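Local coordinates for manganese-containing pseudocatalase (Thermus thermophilus, PDB 2V8T), which probably breaks hydrogen peroxide down to water and oxygen as a catalase, using a pair of manganese ions bound in each subunit, at residues P58-L62 with A195-L199; K162-Y166 with I178-L182; R231-F236 with V260-P266. Where two conformers were deposited one is given. Numbering follows the deposited sequence.

How the contacts relate
Contacts 1 and 2 both draw on helix 172-200, joining it to helix 57-85 and helix 144-166 respectively, with their centres about 26 Å apart. Contact 2 is wholly buried and lies beside the dimanganese site, so its apolar packing is joined by a lysine and a water. Contact 1, also buried though farther from the chain's centre, keeps its helices wider apart and spans the gap chiefly with a tyrosine, whose hydroxyl bonds a serine. Contact 3 is a partly buried pair of parallel strands outside the helices, held by backbone hydrogen bonds and a salt bridge. It touches contact 1 where Leu62 CD1 meets Leu233 CD2 at 3.9 Å, and both reach the second subunit.

Contact 1. Residues P58-L62 with A195-L199; sequences PYYDL and ALESL
Tyr59 lays its ring across Ala195 and Leu199 and carries its hydroxyl to Ser198, and so bridges two helices of the ferritin-like four-helix bundle. Both segments, 58-62 near the start of helix 57-85 and 195-199 near the end of helix 172-200, are helical. Their axes run nearly antiparallel, at 165° (signed crossing angle -165°), and approach no closer than 11.9 Å, a wide spacing that the Tyr59 ring reaches across. The nearest CA atoms are those of Tyr59 and Ala195, 7.1 Å apart. With chi1 m (-55°) and chi2 -78°, Tyr59 places CD1 4.1 Å from Ala195 CB and CZ 3.5 Å from Leu199 CD2, while Leu199 CD1 makes an off-centre CH-pi contact 4.2 Å from the ring centroid. Leu62, one turn on from Tyr59 and with rotamer tp, sets CD2 4.1 Å from Ala195 CB. Leu144 of helix 144-166 and Leu297 of the second subunit also pack on Tyr59. The polar link runs in series: Tyr59 OH donates to Ser198 OG at 2.8 Å, and Ser198 OG, held in the p rotamer, donates to Ala195 O at 2.8 Å. That carbonyl also accepts Leu199 N at 3.1 Å. The serine hydroxyl thus serves as acceptor and donor at once, so the buried phenol is satisfied by a relay that ends on the helix backbone.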
loop_
_atom_site.group_PDB
_atom_site.type_symbol
_atom_site.label_atom_id
_atom_site.label_comp_id
_atom_site.label_asym_id
_atom_site.label_seq_id
_atom_site.Cartn_x
_atom_site.Cartn_y
_atom_site.Cartn_z
ATOM N N PRO A 58 34.478 -8.792 -12.440
ATOM C CA PRO A 58 34.592 -9.357 -11.106
ATOM C C PRO A 58 33.430 -8.940 -10.198
ATOM O O PRO A 58 32.951 -9.734 -9.348
ATOM C CB PRO A 58 35.937 -8.762 -10.632
ATOM C CG PRO A 58 36.729 -8.555 -11.949
ATOM C CD PRO A 58 35.674 -8.058 -12.870
ATOM N N TYR A 59 32.971 -7.713 -10.367
ATOM C CA TYR A 59 31.865 -7.175 -9.556
ATOM C C TYR A 59 30.537 -7.738 -9.995
ATOM O O TYR A 59 29.661 -8.030 -9.152
ATOM C CB TYR A 59 31.874 -5.628 -9.668
ATOM C CG TYR A 59 33.208 -5.047 -9.281
ATOM C CD1 TYR A 59 33.571 -4.905 -7.966
ATOM C CD2 TYR A 59 34.136 -4.701 -10.261
ATOM C CE1 TYR A 59 34.837 -4.450 -7.637
ATOM C CE2 TYR A 59 35.407 -4.254 -9.938
ATOM C CZ TYR A 59 35.752 -4.115 -8.606
ATOM O OH TYR A 59 37.000 -3.642 -8.308
ATOM N N TYR A 60 30.352 -7.920 -11.291
ATOM C CA TYR A 60 29.150 -8.593 -11.817
ATOM C C TYR A 60 29.077 -10.023 -11.285
ATOM O O TYR A 60 28.013 -10.461 -10.801
ATOM C CB TYR A 60 29.178 -8.570 -13.330
ATOM C CG TYR A 60 28.037 -9.367 -13.935
ATOM C CD1 TYR A 60 26.710 -9.008 -13.732
ATOM C CD2 TYR A 60 28.296 -10.485 -14.711
ATOM C CE1 TYR A 60 25.684 -9.751 -14.263
ATOM C CE2 TYR A 60 27.277 -11.225 -15.257
ATOM C CZ TYR A 60 25.963 -10.857 -15.064
ATOM O OH TYR A 60 24.913 -11.557 -15.604
ATOM N N ASP A 61 30.170 -10.762 -11.362
ATOM C CA ASP A 61 30.168 -12.129 -10.878
ATOM C C ASP A 61 29.728 -12.171 -9.427
ATOM O O ASP A 61 28.947 -13.036 -9.011
ATOM C CB ASP A 61 31.638 -12.752 -10.876
ATOM C CG ASP A 61 32.122 -13.209 -12.284
ATOM O OD1 ASP A 61 31.397 -12.991 -13.304
ATOM O OD2 ASP A 61 33.243 -13.789 -12.303
ATOM N N LEU A 62 30.226 -11.234 -8.633
ATOM C CA LEU A 62 29.923 -11.216 -7.204
ATOM C C LEU A 62 28.408 -11.039 -6.974
ATOM O O LEU A 62 27.805 -11.793 -6.227
ATOM C CB LEU A 62 30.718 -10.098 -6.536
ATOM C CG LEU A 62 30.606 -10.083 -5.061
ATOM C CD1 LEU A 62 31.186 -11.315 -4.411
ATOM C CD2 LEU A 62 31.260 -8.819 -4.504
ATOM N N ALA A 195 34.679 -5.419 -2.107
ATOM C CA ALA A 195 34.434 -4.817 -3.397
ATOM C C ALA A 195 34.544 -3.275 -3.305
ATOM O O ALA A 195 35.170 -2.636 -4.148
ATOM C CB ALA A 195 33.046 -5.213 -3.900
ATOM N N LEU A 196 33.951 -2.692 -2.254
ATOM C CA LEU A 196 34.058 -1.233 -2.063
ATOM C C LEU A 196 35.496 -0.826 -1.808
ATOM O O LEU A 196 35.927 0.233 -2.322
ATOM C CB LEU A 196 33.161 -0.791 -0.907
ATOM C CG LEU A 196 31.676 -0.753 -1.242
ATOM C CD1 LEU A 196 30.828 -0.748 0.020
ATOM C CD2 LEU A 196 31.363 0.415 -2.156
ATOM N N GLU A 197 36.270 -1.587 -1.058
ATOM C CA GLU A 197 37.676 -1.248 -0.850
ATOM C C GLU A 197 38.422 -1.187 -2.182
ATOM O O GLU A 197 39.217 -0.286 -2.429
ATOM C CB GLU A 197 38.323 -2.372 0.064
ATOM C CG GLU A 197 37.834 -2.438 1.515
ATOM C CD GLU A 197 38.234 -3.583 2.495
ATOM O OE1 GLU A 197 38.635 -4.728 1.997
ATOM O OE2 GLU A 197 38.004 -3.281 3.706
ATOM N N SER A 198 38.160 -2.155 -3.049
ATOM C CA SER A 198 38.824 -2.210 -4.328
ATOM C C SER A 198 38.481 -1.011 -5.210
ATOM O O SER A 198 39.334 -0.509 -5.946
ATOM C CB SER A 198 38.622 -3.534 -5.031
ATOM O OG SER A 198 37.302 -3.696 -5.546
ATOM N N LEU A 199 37.242 -0.542 -5.165
ATOM C CA LEU A 199 36.774 0.528 -6.030
ATOM C C LEU A 199 37.039 1.927 -5.483
ATOM O O LEU A 199 37.062 2.883 -6.278
ATOM C CB LEU A 199 35.285 0.353 -6.293
ATOM C CG LEU A 199 34.921 -0.822 -7.156
ATOM C CD1 LEU A 199 33.379 -1.125 -6.930
ATOM C CD2 LEU A 199 35.292 -0.616 -8.624
#

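Contact 2. Residues K162-Y166 with I178-L182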
loop_
_atom_site.group_PDB
_atom_site.type_symbol
_atom_site.label_atom_id
_atom_site.label_comp_id
_atom_site.label_asym_id
_atom_site.label_seq_id
_atom_site.Cartn_x
_atom_site.Cartn_y
_atom_site.Cartn_z
ATOM N N LYS A 162 18.146 -10.364 12.071
ATOM C CA LYS A 162 18.338 -11.778 12.436
ATOM C C LYS A 162 18.709 -11.925 13.903
ATOM O O LYS A 162 18.208 -12.814 14.579
ATOM C CB LYS A 162 19.337 -12.472 11.500
ATOM C CG LYS A 162 18.802 -12.624 10.073
ATOM C CD LYS A 162 19.348 -13.790 9.326
ATOM C CE LYS A 162 18.793 -13.947 7.921
ATOM N NZ LYS A 162 19.110 -12.822 6.967
ATOM N N LEU A 163 19.632 -11.081 14.385
ATOM C CA LEU A 163 20.042 -11.128 15.784
ATOM C C LEU A 163 18.839 -10.884 16.716
ATOM O O LEU A 163 18.680 -11.562 17.734
ATOM C CB LEU A 163 21.123 -10.100 16.071
ATOM C CG LEU A 163 22.504 -10.431 15.490
ATOM C CD1 LEU A 163 23.367 -9.163 15.470
ATOM C CD2 LEU A 163 23.194 -11.514 16.288
ATOM N N ARG A 164 18.035 -9.875 16.390
ATOM C CA ARG A 164 16.899 -9.563 17.271
ATOM C C ARG A 164 15.866 -10.686 17.279
ATOM O O ARG A 164 15.364 -11.057 18.333
ATOM C CB ARG A 164 16.276 -8.230 16.851
ATOM C CG ARG A 164 17.205 -7.060 17.162
ATOM C CD ARG A 164 16.755 -5.774 16.465
ATOM N NE ARG A 164 17.641 -4.680 16.851
ATOM C CZ ARG A 164 17.523 -3.439 16.388
ATOM N NH1 ARG A 164 16.702 -3.153 15.406
ATOM N NH2 ARG A 164 18.326 -2.513 16.885
ATOM N N VAL A 165 15.570 -11.283 16.105
ATOM C CA VAL A 165 14.634 -12.395 16.085
ATOM C C VAL A 165 15.228 -13.577 16.847
ATOM O O VAL A 165 14.516 -14.294 17.573
ATOM C CB VAL A 165 14.252 -12.760 14.646
ATOM C CG1 VAL A 165 13.434 -14.052 14.591
ATOM C CG2 VAL A 165 13.434 -11.621 14.018
ATOM N N TYR A 166 16.537 -13.841 16.712
ATOM C CA TYR A 166 17.191 -14.885 17.479
ATOM C C TYR A 166 16.926 -14.731 18.960
ATOM O O TYR A 166 16.700 -15.688 19.705
ATOM C CB TYR A 166 18.706 -14.855 17.193
ATOM C CG TYR A 166 19.471 -15.909 17.931
ATOM C CD1 TYR A 166 19.959 -15.664 19.187
ATOM C CD2 TYR A 166 19.771 -17.148 17.346
ATOM C CE1 TYR A 166 20.678 -16.627 19.875
ATOM C CE2 TYR A 166 20.489 -18.109 18.006
ATOM C CZ TYR A 166 20.932 -17.839 19.295
ATOM O OH TYR A 166 21.674 -18.768 20.020
ATOM N N ILE A 178 19.131 -19.231 11.885
ATOM C CA ILE A 178 19.651 -17.887 12.074
ATOM C C ILE A 178 21.155 -17.936 12.267
ATOM O O ILE A 178 21.899 -17.124 11.733
ATOM C CB ILE A 178 18.939 -17.144 13.201
ATOM C CG1 ILE A 178 17.491 -16.871 12.830
ATOM C CG2 ILE A 178 19.736 -15.878 13.541
ATOM C CD1 ILE A 178 16.616 -16.410 13.979
ATOM N N GLY A 179 21.643 -18.903 13.082
ATOM C CA GLY A 179 23.084 -18.992 13.241
ATOM C C GLY A 179 23.801 -19.159 11.899
ATOM O O GLY A 179 24.848 -18.549 11.660
ATOM N N TYR A 180 23.248 -20.002 11.051
ATOM C CA TYR A 180 23.847 -20.228 9.729
ATOM C C TYR A 180 23.821 -18.942 8.899
ATOM O O TYR A 180 24.829 -18.553 8.285
ATOM C CB TYR A 180 23.143 -21.380 9.012
ATOM C CG TYR A 180 23.790 -21.712 7.699
ATOM C CD1 TYR A 180 25.040 -22.305 7.668
ATOM C CD2 TYR A 180 23.197 -21.437 6.487
ATOM C CE1 TYR A 180 25.690 -22.634 6.480
ATOM C CE2 TYR A 180 23.887 -21.755 5.277
ATOM C CZ TYR A 180 25.113 -22.372 5.319
ATOM O OH TYR A 180 25.753 -22.652 4.096
ATOM N N LEU A 181 22.660 -18.286 8.856
ATOM C CA LEU A 181 22.539 -17.092 8.024
ATOM C C LEU A 181 23.258 -15.881 8.596
ATOM O O LEU A 181 23.602 -14.971 7.832
ATOM C CB LEU A 181 21.090 -16.826 7.684
ATOM C CG LEU A 181 20.421 -17.915 6.814
ATOM C CD1 LEU A 181 19.027 -17.473 6.382
ATOM C CD2 LEU A 181 21.265 -18.282 5.577
ATOM N N LEU A 182 23.533 -15.859 9.898
ATOM C CA LEU A 182 24.448 -14.827 10.437
ATOM C C LEU A 182 25.833 -15.012 9.828
ATOM O O LEU A 182 26.526 -14.039 9.481
ATOM C CB LEU A 182 24.535 -14.923 11.951
ATOM C CG LEU A 182 23.311 -14.422 12.705
ATOM C CD1 LEU A 182 23.425 -14.805 14.170
ATOM C CD2 LEU A 182 23.126 -12.904 12.523
HETATM O O HOH W 1 21.567 -12.626 7.204
#
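These segments belong to an antiparallel helix pair of the ferritin-like bundle, the end of helix 144-166 packing on helix 172-200; the axes of segments 162-166 and 178-182 run at 161°, 10.2 Å apart at closest. Ile178 is the main apolar piece: in its mt rotamer it sends CD1 to within 4.0 Å of Val165 CG1, while CG2 rests 3.9 Å from Tyr166 CB. Tyr166, chi1 t, extends its ring past Ile178 to hydrogen-bond Glu220. Leu163 and Leu182, both mt, start from CA-CB bonds not aimed across the interface, yet Leu163 CG and Leu182 CD2 meet at 3.9 Å. Lys162 leaves the helix with chi1 m, runs extended through chi2 and chi3 (both t), with Lys162 CE 3.7 Å from Leu181 CB, and turns at chi4 to p. Its ammonium hydrogen-bonds Glu36, a manganese ligand, and Leu181 packs on the ligand His73, so the pair lines the dimanganese site. One water completes the crossing, accepting from Lys162 NZ at 2.5 Å and donating to Leu181 O at 3.2 Å.

Contact 3. Residues R231-F236 with V260-P266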
loop_
_atom_site.group_PDB
_atom_site.type_symbol
_atom_site.label_atom_id
_atom_site.label_comp_id
_atom_site.label_asym_id
_atom_site.label_seq_id
_atom_site.Cartn_x
_atom_site.Cartn_y
_atom_site.Cartn_z
ATOM N N ARG A 231 34.568 -18.507 5.836
ATOM C CA ARG A 231 35.593 -18.325 4.813
ATOM C C ARG A 231 35.023 -18.517 3.417
ATOM O O ARG A 231 35.694 -18.141 2.460
ATOM C CB ARG A 231 36.732 -19.344 5.014
ATOM C CG ARG A 231 37.386 -19.202 6.366
ATOM C CD ARG A 231 38.568 -20.073 6.540
ATOM N NE ARG A 231 39.125 -19.858 7.875
ATOM C CZ ARG A 231 38.917 -20.711 8.870
ATOM N NH1 ARG A 231 38.371 -21.931 8.619
ATOM N NH2 ARG A 231 39.271 -20.386 10.133
ATOM N N ASN A 232 33.864 -19.164 3.292
ATOM C CA ASN A 232 33.481 -19.754 2.021
ATOM C C ASN A 232 32.544 -18.885 1.226
ATOM O O ASN A 232 31.442 -18.531 1.682
ATOM C CB ASN A 232 32.756 -21.084 2.294
ATOM C CG ASN A 232 33.645 -22.116 2.934
ATOM O OD1 ASN A 232 34.871 -21.970 2.943
ATOM N ND2 ASN A 232 33.013 -23.159 3.479
ATOM N N LEU A 233 32.924 -18.585 -0.007
ATOM C CA LEU A 233 32.007 -18.021 -1.002
ATOM C C LEU A 233 31.813 -19.119 -2.020
ATOM O O LEU A 233 32.746 -19.465 -2.777
ATOM C CB LEU A 233 32.550 -16.740 -1.626
ATOM C CG LEU A 233 31.555 -15.975 -2.483
ATOM C CD1 LEU A 233 30.417 -15.371 -1.632
ATOM C CD2 LEU A 233 32.262 -14.869 -3.247
ATOM N N TYR A 234 30.651 -19.768 -2.019
ATOM C CA TYR A 234 30.339 -20.852 -2.943
ATOM C C TYR A 234 29.981 -20.267 -4.300
ATOM O O TYR A 234 29.192 -19.309 -4.377
ATOM C CB TYR A 234 29.173 -21.672 -2.434
ATOM C CG TYR A 234 29.376 -22.275 -1.068
ATOM C CD1 TYR A 234 28.949 -21.616 0.091
ATOM C CD2 TYR A 234 30.022 -23.480 -0.897
ATOM C CE1 TYR A 234 29.178 -22.132 1.341
ATOM C CE2 TYR A 234 30.261 -24.017 0.333
ATOM C CZ TYR A 234 29.879 -23.344 1.485
ATOM O OH TYR A 234 30.116 -23.841 2.745
ATOM N N ARG A 235 30.487 -20.893 -5.349
ATOM C CA ARG A 235 30.168 -20.544 -6.727
ATOM C C ARG A 235 28.956 -21.375 -7.138
ATOM O O ARG A 235 29.085 -22.575 -7.467
ATOM C CB ARG A 235 31.377 -20.786 -7.637
ATOM C CG ARG A 235 31.152 -20.299 -9.049
ATOM C CD ARG A 235 32.370 -20.554 -9.969
ATOM N NE ARG A 235 32.574 -21.969 -10.263
ATOM C CZ ARG A 235 31.915 -22.641 -11.235
ATOM N NH1 ARG A 235 31.175 -22.008 -12.111
ATOM N NH2 ARG A 235 32.046 -23.961 -11.315
ATOM N N PHE A 236 27.768 -20.767 -7.100
ATOM C CA PHE A 236 26.509 -21.448 -7.347
ATOM C C PHE A 236 26.204 -21.450 -8.868
ATOM O O PHE A 236 25.225 -20.887 -9.327
ATOM C CB PHE A 236 25.361 -20.776 -6.591
ATOM C CG PHE A 236 25.333 -21.054 -5.109
ATOM C CD1 PHE A 236 24.637 -22.168 -4.634
ATOM C CD2 PHE A 236 25.910 -20.200 -4.162
ATOM C CE1 PHE A 236 24.532 -22.433 -3.272
ATOM C CE2 PHE A 236 25.807 -20.481 -2.820
ATOM C CZ PHE A 236 25.121 -21.567 -2.361
ATOM N N VAL A 260 38.140 -18.187 1.003
ATOM C CA VAL A 260 38.231 -19.088 -0.135
ATOM C C VAL A 260 36.985 -19.120 -0.944
ATOM O O VAL A 260 35.853 -19.010 -0.419
ATOM C CB VAL A 260 38.735 -20.406 0.146
ATOM C CG1 VAL A 260 40.129 -20.325 0.814
ATOM C CG2 VAL A 260 37.766 -20.999 1.038
ATOM N N VAL A 261 37.157 -19.321 -2.246
ATOM C CA VAL A 261 36.051 -19.611 -3.152
ATOM C C VAL A 261 35.888 -21.134 -3.204
ATOM O O VAL A 261 36.888 -21.865 -3.393
ATOM C CB VAL A 261 36.327 -19.050 -4.553
ATOM C CG1 VAL A 261 35.161 -19.438 -5.520
ATOM C CG2 VAL A 261 36.469 -17.512 -4.478
ATOM N N VAL A 262 34.691 -21.614 -3.030
ATOM C CA VAL A 262 34.356 -23.026 -3.114
ATOM C C VAL A 262 33.609 -23.279 -4.413
ATOM O O VAL A 262 32.638 -22.594 -4.716
ATOM C CB VAL A 262 33.518 -23.490 -1.892
ATOM C CG1 VAL A 262 33.155 -24.965 -2.014
ATOM C CG2 VAL A 262 34.223 -23.194 -0.600
ATOM N N ASP A 263 34.088 -24.239 -5.197
ATOM C CA ASP A 263 33.438 -24.596 -6.452
ATOM C C ASP A 263 32.136 -25.350 -6.111
ATOM O O ASP A 263 32.171 -26.447 -5.487
ATOM C CB ASP A 263 34.384 -25.479 -7.292
ATOM C CG ASP A 263 33.921 -25.721 -8.686
ATOM O OD1 ASP A 263 32.834 -25.270 -9.057
ATOM O OD2 ASP A 263 34.692 -26.385 -9.449
ATOM N N GLY A 264 31.013 -24.846 -6.530
ATOM C CA GLY A 264 29.771 -25.508 -6.350
ATOM C C GLY A 264 29.094 -25.205 -5.027
ATOM O O GLY A 264 29.662 -24.615 -4.133
ATOM N N PRO A 265 27.844 -25.661 -4.932
ATOM C CA PRO A 265 27.075 -25.482 -3.706
ATOM C C PRO A 265 27.533 -26.415 -2.604
ATOM O O PRO A 265 28.136 -27.444 -2.881
ATOM C CB PRO A 265 25.665 -25.881 -4.174
ATOM C CG PRO A 265 25.933 -26.965 -5.227
ATOM C CD PRO A 265 27.138 -26.479 -5.935
ATOM N N PRO A 266 27.195 -26.131 -1.360
ATOM C CA PRO A 266 27.402 -27.150 -0.306
ATOM C C PRO A 266 26.458 -28.292 -0.504
ATOM O O PRO A 266 25.485 -28.223 -1.252
ATOM C CB PRO A 266 27.177 -26.384 0.962
ATOM C CG PRO A 266 26.248 -25.369 0.575
ATOM C CD PRO A 266 26.506 -24.954 -0.860
#
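Strands 232-235 and 260-263 form a two-stranded parallel sheet against the helices of the bundle, twisted by -33°. The backbone ladder is regular: Val260 N donates to Arg231 O (2.8 Å), Leu233 N to Val260 O (3.0 Å), Val262 N to Leu233 O (2.9 Å) and Arg235 N to Val262 O (2.8 Å), ending in a weak bond from Gly264 N to Arg235 O (3.1 Å). The outward carbonyls of Asn232 and Tyr234 are taken by Arg184 and Asn65. Arg231 O and Val260 O lie only 3.0 Å apart, two acceptors brought together where Trp248 NE1 donates to the first and weakly to the second. On one face Asn232 ND2 donates to Tyr234 OH at 3.1 Å; on the other Arg235 bridges to Asp263, its guanidinium also bonding the carbonyls of Pro238 and Asp240. Beyond the strands Pro266 covers the Tyr234 ring in a CH-pi contact, CD 3.9 Å from the centroid and 15° off its normal.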